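Local coordinates for protein CalG4 (PDB 3IA7) that adopts the two-domain GT-B fold, with a C-terminal domain of the erythromycin biosynthesis protein CIII-like family, at residues A[309-321]-A[371-383]. Numbering follows the deposited sequence. Where two conformers were deposited one is given.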
ATOM      1  N   ALA A 309      -9.525   9.404   2.595  1.00 19.73           N
ATOM      2  CA  ALA A 309      -9.072  10.183   1.456  1.00 18.47           C
ATOM      3  C   ALA A 309      -8.285  11.426   1.911  1.00 16.62           C
ATOM      4  O   ALA A 309      -7.326  11.838   1.262  1.00 17.33           O
ATOM      5  CB  ALA A 309     -10.253  10.595   0.610  1.00 18.75           C
ATOM      6  N   VAL A 310      -8.748  12.041   2.987  1.00 15.75           N
ATOM      7  CA  VAL A 310      -8.119  13.234   3.545  1.00 15.79           C
ATOM      8  C   VAL A 310      -6.686  12.959   3.958  1.00 14.96           C
ATOM      9  O   VAL A 310      -5.757  13.688   3.589  1.00 13.98           O
ATOM     10  CB  VAL A 310      -9.051  13.770   4.697  1.00 17.88           C
ATOM     11  CG1 VAL A 310      -8.329  14.429   5.837  1.00 20.23           C
ATOM     12  CG2 VAL A 310     -10.220  14.623   4.091  1.00 17.23           C
ATOM     13  N   LEU A 311      -6.517  11.913   4.750  1.00 14.78           N
ATOM     14  CA  LEU A 311      -5.187  11.574   5.322  1.00 15.87           C
ATOM     15  C   LEU A 311      -4.211  11.104   4.203  1.00 15.50           C
ATOM     16  O   LEU A 311      -3.000  11.336   4.282  1.00 15.37           O
ATOM     17  CB  LEU A 311      -5.391  10.497   6.399  1.00 15.08           C
ATOM     18  CG  LEU A 311      -6.121  10.930   7.701  1.00 15.22           C
ATOM     19  CD1 LEU A 311      -6.189   9.776   8.731  1.00 17.70           C
ATOM     20  CD2 LEU A 311      -5.554  12.158   8.355  1.00 18.11           C
ATOM     21  N   GLU A 312      -4.751  10.461   3.168  1.00 15.74           N
ATOM     22  CA  GLU A 312      -3.949  10.141   1.983  1.00 16.98           C
ATOM     23  C   GLU A 312      -3.358  11.411   1.335  1.00 14.23           C
ATOM     24  O   GLU A 312      -2.136  11.448   1.054  1.00 12.65           O
ATOM     25  CB  GLU A 312      -4.800   9.430   0.950  1.00 18.85           C
ATOM     26  CG  GLU A 312      -4.016   8.661  -0.047  1.00 24.57           C
ATOM     27  CD  GLU A 312      -3.862   7.250   0.404  1.00 34.15           C
ATOM     28  OE1 GLU A 312      -4.852   6.475   0.254  1.00 38.70           O
ATOM     29  OE2 GLU A 312      -2.772   6.908   0.939  1.00 34.85           O
ATOM     30  N   ALA A 313      -4.206  12.423   1.100  1.00 12.98           N
ATOM     31  CA  ALA A 313      -3.786  13.739   0.588  1.00 11.94           C
ATOM     32  C   ALA A 313      -2.758  14.375   1.534  1.00 13.30           C
ATOM     33  O   ALA A 313      -1.649  14.765   1.120  1.00 11.95           O
ATOM     34  CB  ALA A 313      -5.019  14.711   0.364  1.00 12.67           C
ATOM     35  N   PHE A 314      -3.068  14.407   2.830  1.00 11.29           N
ATOM     36  CA  PHE A 314      -2.100  15.037   3.720  1.00 13.63           C
ATOM     37  C   PHE A 314      -0.762  14.274   3.839  1.00 11.91           C
ATOM     38  O   PHE A 314       0.249  14.926   3.972  1.00 12.08           O
ATOM     39  CB  PHE A 314      -2.719  15.240   5.093  1.00 14.21           C
ATOM     40  CG  PHE A 314      -3.914  16.165   5.088  1.00 15.03           C
ATOM     41  CD1 PHE A 314      -4.091  17.137   4.084  1.00 15.27           C
ATOM     42  CD2 PHE A 314      -4.854  16.043   6.081  1.00 17.19           C
ATOM     43  CE1 PHE A 314      -5.192  18.005   4.103  1.00 17.80           C
ATOM     44  CE2 PHE A 314      -5.929  16.864   6.135  1.00 13.64           C
ATOM     45  CZ  PHE A 314      -6.137  17.844   5.135  1.00 15.91           C
ATOM     46  N   ALA A 315      -0.769  12.922   3.768  1.00 13.16           N
ATOM     47  CA  ALA A 315       0.482  12.111   3.751  1.00 12.84           C
ATOM     48  C   ALA A 315       1.434  12.622   2.658  1.00 12.22           C
ATOM     49  O   ALA A 315       2.643  12.527   2.797  1.00 12.65           O
ATOM     50  CB  ALA A 315       0.196  10.607   3.504  1.00 12.78           C
ATOM     51  N   ALA A 316       0.857  13.127   1.570  1.00 11.60           N
ATOM     52  CA  ALA A 316       1.668  13.648   0.477  1.00 13.61           C
ATOM     53  C   ALA A 316       1.854  15.177   0.517  1.00 12.98           C
ATOM     54  O   ALA A 316       2.399  15.771  -0.445  1.00 12.17           O
ATOM     55  CB  ALA A 316       1.108  13.181  -0.896  1.00 14.00           C
ATOM     56  N   GLY A 317       1.359  15.812   1.586  1.00 12.07           N
ATOM     57  CA  GLY A 317       1.393  17.294   1.736  1.00 12.11           C
ATOM     58  C   GLY A 317       0.563  18.038   0.696  1.00 13.21           C
ATOM     59  O   GLY A 317       0.909  19.153   0.345  1.00 13.63           O
ATOM     60  N   VAL A 318      -0.569  17.481   0.293  1.00 12.07           N
ATOM     61  CA  VAL A 318      -1.448  18.118  -0.707  1.00 11.16           C
ATOM     62  C   VAL A 318      -2.659  18.719  -0.031  1.00 10.56           C
ATOM     63  O   VAL A 318      -3.420  17.973   0.619  1.00 11.40           O
ATOM     64  CB  VAL A 318      -1.971  17.085  -1.727  1.00 11.73           C
ATOM     65  CG1 VAL A 318      -2.934  17.708  -2.782  1.00 10.73           C
ATOM     66  CG2 VAL A 318      -0.774  16.421  -2.416  1.00 12.57           C
ATOM     67  N   PRO A 319      -2.880  20.024  -0.234  1.00 12.01           N
ATOM     68  CA  PRO A 319      -4.062  20.662   0.349  1.00 12.53           C
ATOM     69  C   PRO A 319      -5.371  20.281  -0.377  1.00 13.30           C
ATOM     70  O   PRO A 319      -5.345  19.910  -1.552  1.00 14.12           O
ATOM     71  CB  PRO A 319      -3.766  22.183   0.223  1.00 14.29           C
ATOM     72  CG  PRO A 319      -2.881  22.301  -0.973  1.00 14.35           C
ATOM     73  CD  PRO A 319      -2.044  20.976  -1.006  1.00 11.11           C
ATOM     74  N   LEU A 320      -6.503  20.378   0.314  1.00 12.99           N
ATOM     75  CA  LEU A 320      -7.771  19.816  -0.226  1.00 14.91           C
ATOM     76  C   LEU A 320      -8.811  20.894  -0.543  1.00 16.20           C
ATOM     77  O   LEU A 320      -8.936  21.902   0.180  1.00 15.99           O
ATOM     78  CB  LEU A 320      -8.381  18.843   0.793  1.00 15.26           C
ATOM     79  CG  LEU A 320      -7.681  17.493   1.014  1.00 18.30           C
ATOM     80  CD1 LEU A 320      -6.213  17.675   1.060  1.00 25.87           C
ATOM     81  CD2 LEU A 320      -8.154  16.929   2.328  1.00 18.87           C
ATOM     82  N   VAL A 321      -9.582  20.669  -1.606  1.00 14.17           N
ATOM     83  CA  VAL A 321     -10.871  21.324  -1.733  1.00 13.87           C
ATOM     84  C   VAL A 321     -11.907  20.196  -1.557  1.00 13.73           C
ATOM     85  O   VAL A 321     -11.804  19.140  -2.204  1.00 14.45           O
ATOM     86  CB  VAL A 321     -11.053  22.032  -3.066  1.00 13.12           C
ATOM     87  CG1 VAL A 321     -12.445  22.711  -3.151  1.00 13.78           C
ATOM     88  CG2 VAL A 321      -9.915  23.091  -3.256  1.00 13.77           C
ATOM     89  N   GLU A 371       1.530  25.517   4.345  1.00 13.55           N
ATOM     90  CA  GLU A 371       2.332  25.315   5.554  1.00 12.91           C
ATOM     91  C   GLU A 371       1.674  24.445   6.645  1.00 11.36           C
ATOM     92  O   GLU A 371       2.353  23.570   7.211  1.00  9.88           O
ATOM     93  CB  GLU A 371       2.806  26.640   6.143  1.00 14.56           C
ATOM     94  CG  GLU A 371       3.884  26.487   7.234  1.00 19.41           C
ATOM     95  CD  GLU A 371       5.173  25.709   6.813  1.00 25.40           C
ATOM     96  OE1 GLU A 371       5.433  25.453   5.606  1.00 25.21           O
ATOM     97  OE2 GLU A 371       5.948  25.363   7.730  1.00 27.41           O
ATOM     98  N   ARG A 372       0.389  24.662   6.919  1.00  8.05           N
ATOM     99  CA  ARG A 372      -0.348  23.825   7.885  1.00  7.54           C
ATOM    100  C   ARG A 372      -0.433  22.373   7.371  1.00  7.45           C
ATOM    101  O   ARG A 372      -0.273  21.411   8.142  1.00  6.58           O
ATOM    102  CB  ARG A 372      -1.742  24.390   8.143  1.00  8.55           C
ATOM    103  CG  ARG A 372      -1.723  25.697   8.942  1.00  8.49           C
ATOM    104  CD  ARG A 372      -3.093  26.116   9.381  1.00 11.00           C
ATOM    105  NE  ARG A 372      -3.960  26.542   8.283  1.00 11.91           N
ATOM    106  CZ  ARG A 372      -4.096  27.797   7.858  1.00 13.78           C
ATOM    107  NH1 ARG A 372      -3.410  28.791   8.423  1.00 12.48           N
ATOM    108  NH2 ARG A 372      -4.936  28.067   6.867  1.00 11.53           N
ATOM    109  N   VAL A 373      -0.637  22.220   6.066  1.00  6.34           N
ATOM    110  CA  VAL A 373      -0.686  20.873   5.469  1.00  8.72           C
ATOM    111  C   VAL A 373       0.718  20.166   5.568  1.00  8.41           C
ATOM    112  O   VAL A 373       0.825  18.939   5.811  1.00  7.17           O
ATOM    113  CB  VAL A 373      -1.263  20.915   4.023  1.00  9.60           C
ATOM    114  CG1 VAL A 373      -1.159  19.535   3.398  1.00 10.25           C
ATOM    115  CG2 VAL A 373      -2.757  21.333   4.052  1.00  9.03           C
ATOM    116  N   ARG A 374       1.773  20.923   5.351  1.00  8.31           N
ATOM    117  CA  ARG A 374       3.118  20.346   5.483  1.00 10.64           C
ATOM    118  C   ARG A 374       3.411  19.885   6.935  1.00  9.93           C
ATOM    119  O   ARG A 374       4.017  18.836   7.137  1.00  8.35           O
ATOM    120  CB  ARG A 374       4.167  21.318   4.974  1.00 12.53           C
ATOM    121  CG  ARG A 374       4.155  21.314   3.468  1.00 18.80           C
ATOM    122  CD  ARG A 374       5.277  22.075   2.888  1.00 27.51           C
ATOM    123  NE  ARG A 374       5.064  22.271   1.458  1.00 31.56           N
ATOM    124  CZ  ARG A 374       5.645  23.245   0.775  1.00 30.90           C
ATOM    125  NH1 ARG A 374       6.433  24.097   1.407  1.00 31.67           N
ATOM    126  NH2 ARG A 374       5.429  23.368  -0.524  1.00 34.40           N
ATOM    127  N   ARG A 375       2.941  20.650   7.921  1.00  9.87           N
ATOM    128  CA  ARG A 375       3.019  20.223   9.339  1.00 10.09           C
ATOM    129  C   ARG A 375       2.206  18.964   9.566  1.00  9.30           C
ATOM    130  O   ARG A 375       2.653  18.023  10.258  1.00  9.57           O
ATOM    131  CB  ARG A 375       2.591  21.365  10.283  1.00  9.32           C
ATOM    132  CG  ARG A 375       3.669  22.467  10.457  1.00 13.53           C
ATOM    133  CD  ARG A 375       4.281  22.452  11.906  1.00 20.03           C
ATOM    134  NE  ARG A 375       4.582  23.811  12.393  1.00 23.52           N
ATOM    135  CZ  ARG A 375       4.576  24.188  13.675  1.00 23.52           C
ATOM    136  NH1 ARG A 375       4.287  23.320  14.648  1.00 23.11           N
ATOM    137  NH2 ARG A 375       4.860  25.445  13.993  1.00 26.64           N
HETATM  138  N   MSE A 376       1.023  18.899   8.958  1.00  8.86           N
HETATM  139  CA  MSE A 376       0.188  17.669   9.073  1.00  9.86           C
HETATM  140  C   MSE A 376       0.869  16.463   8.411  1.00  9.80           C
HETATM  141  O   MSE A 376       0.777  15.352   8.916  1.00  8.01           O
HETATM  142  CB  MSE A 376      -1.231  17.858   8.454  1.00  8.03           C
HETATM  143  CG  MSE A 376      -2.133  16.581   8.564  1.00 11.22           C
HETATM  144 SE   MSE A 376      -2.407  16.058  10.460  0.70 15.08          SE
HETATM  145  CE  MSE A 376      -3.527  17.426  11.176  1.00 13.10           C
ATOM    146  N   GLN A 377       1.503  16.679   7.267  1.00  8.44           N
ATOM    147  CA  GLN A 377       2.281  15.626   6.603  1.00  8.60           C
ATOM    148  C   GLN A 377       3.353  15.036   7.523  1.00  9.27           C
ATOM    149  O   GLN A 377       3.537  13.802   7.586  1.00  9.28           O
ATOM    150  CB  GLN A 377       2.926  16.153   5.309  1.00  7.59           C
ATOM    151  CG  GLN A 377       3.879  15.164   4.586  1.00  8.17           C
ATOM    152  CD  GLN A 377       4.446  15.763   3.278  1.00  8.28           C
ATOM    153  OE1 GLN A 377       4.681  16.947   3.197  1.00  7.38           O
ATOM    154  NE2 GLN A 377       4.694  14.919   2.284  1.00  8.88           N
ATOM    155  N   ARG A 378       4.070  15.905   8.207  1.00  8.89           N
ATOM    156  CA  ARG A 378       5.113  15.468   9.148  1.00  9.87           C
ATOM    157  C   ARG A 378       4.497  14.681  10.316  1.00 10.40           C
ATOM    158  O   ARG A 378       5.059  13.639  10.674  1.00  8.94           O
ATOM    159  CB  ARG A 378       6.011  16.662   9.563  1.00 11.39           C
ATOM    160  CG  ARG A 378       6.957  17.175   8.377  1.00 15.34           C
ATOM    161  CD  ARG A 378       7.690  15.986   7.633  1.00 26.41           C
ATOM    162  NE  ARG A 378       7.705  16.100   6.148  1.00 34.27           N
ATOM    163  CZ  ARG A 378       8.421  15.340   5.306  1.00 35.60           C
ATOM    164  NH1 ARG A 378       9.233  14.392   5.761  1.00 38.64           N
ATOM    165  NH2 ARG A 378       8.354  15.549   3.991  1.00 37.77           N
ATOM    166  N   ASP A 379       3.361  15.154  10.851  0.50  9.36           N
ATOM    167  CA  ASP A 379       2.627  14.436  11.909  0.50  9.31           C
ATOM    168  C   ASP A 379       2.308  13.015  11.463  0.50  9.71           C
ATOM    169  O   ASP A 379       2.667  12.052  12.160  0.50  8.96           O
ATOM    170  CB  ASP A 379       1.355  15.187  12.314  0.50  8.60           C
ATOM    171  CG  ASP A 379       1.653  16.492  13.007  0.50  6.68           C
ATOM    172  OD1 ASP A 379       2.822  16.778  13.341  0.50  8.39           O
ATOM    173  OD2 ASP A 379       0.706  17.252  13.227  0.50  8.98           O
ATOM    174  N   ILE A 380       1.723  12.893  10.268  1.00  9.81           N
ATOM    175  CA  ILE A 380       1.345  11.594   9.718  1.00 11.55           C
ATOM    176  C   ILE A 380       2.562  10.698   9.535  1.00 13.41           C
ATOM    177  O   ILE A 380       2.527   9.503   9.895  1.00 13.82           O
ATOM    178  CB  ILE A 380       0.589  11.749   8.373  1.00  9.96           C
ATOM    179  CG1 ILE A 380      -0.800  12.400   8.638  1.00 13.05           C
ATOM    180  CG2 ILE A 380       0.464  10.346   7.600  1.00 14.52           C
ATOM    181  CD1 ILE A 380      -1.465  12.945   7.342  1.00 13.22           C
ATOM    182  N   LEU A 381       3.621  11.258   8.957  1.00 13.48           N
ATOM    183  CA  LEU A 381       4.824  10.480   8.722  1.00 17.41           C
ATOM    184  C   LEU A 381       5.414   9.980  10.041  1.00 18.05           C
ATOM    185  O   LEU A 381       5.897   8.850  10.118  1.00 19.61           O
ATOM    186  CB  LEU A 381       5.852  11.232   7.877  1.00 16.72           C
ATOM    187  CG  LEU A 381       7.277  10.612   7.919  1.00 20.42           C
ATOM    188  CD1 LEU A 381       7.356   9.351   7.030  1.00 23.40           C
ATOM    189  CD2 LEU A 381       8.412  11.625   7.628  1.00 18.25           C
ATOM    190  N   SER A 382       5.312  10.769  11.090  1.00 17.60           N
ATOM    191  CA  SER A 382       5.869  10.370  12.378  1.00 19.08           C
ATOM    192  C   SER A 382       4.906   9.540  13.256  1.00 18.45           C
ATOM    193  O   SER A 382       5.252   9.199  14.372  1.00 18.58           O
ATOM    194  CB  SER A 382       6.399  11.620  13.109  1.00 19.23           C
ATOM    195  OG  SER A 382       5.304  12.302  13.646  1.00 22.72           O
ATOM    196  N   SER A 383       3.713   9.188  12.762  1.00 16.90           N
ATOM    197  CA  SER A 383       2.674   8.591  13.620  1.00 17.59           C
ATOM    198  C   SER A 383       2.964   7.116  13.996  1.00 16.37           C
ATOM    199  O   SER A 383       2.516   6.669  15.056  1.00 18.86           O
ATOM    200  CB  SER A 383       1.273   8.689  12.950  1.00 17.08           C
ATOM    201  OG  SER A 383       0.909  10.058  12.948  1.00 21.20           O
TER
HETATM  202  O   HOH W   1       5.653  15.379  -0.405  1.00 39.72           O
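Leu-311 meets Ile-380 where helix 307-315 crosses helix 367-381 in the C-terminal Rossmann-like domain of this GT-B fold; the axes of the facing pieces run 100° apart, 8.7 Å at closest approach. Ile-380 CD1 rests on the helix backbone at Leu-311 O and lies 3.4 Å from Phe-314 CB. The Phe-314 ring then lies obliquely against two neighbours: its CD2 is 3.7 Å from CG of Met-376, a selenomethionine, and its CD1 is 3.8 Å from Val-373 CG1. Ala-315 offers its CB to the CG2 branch of Ile-380 and its carbonyl to Gln-377. With CG anti to the backbone N (chi1 175°) and the chain extended beyond it, Gln-377 lies alongside the helix end. The single direct hydrogen bond across the contact is bent: Gln-377 NE2 approaches Ala-315 O from above the carbonyl plane at 3.2 Å, and NE2 also donates to a water that in turn donates to Ala-316 O. Gly-317, at positive phi, closes that end with a Schellman motif; its backbone N lies against Gln-377 CD and its carbonyl C against Val-373 CG1. Beyond it Pro-319, leading into strand 320-322 of the parallel sheet and also touched by Leu-363 of helix 353-365, sets CB 4.0 Å from Val-373 CG2.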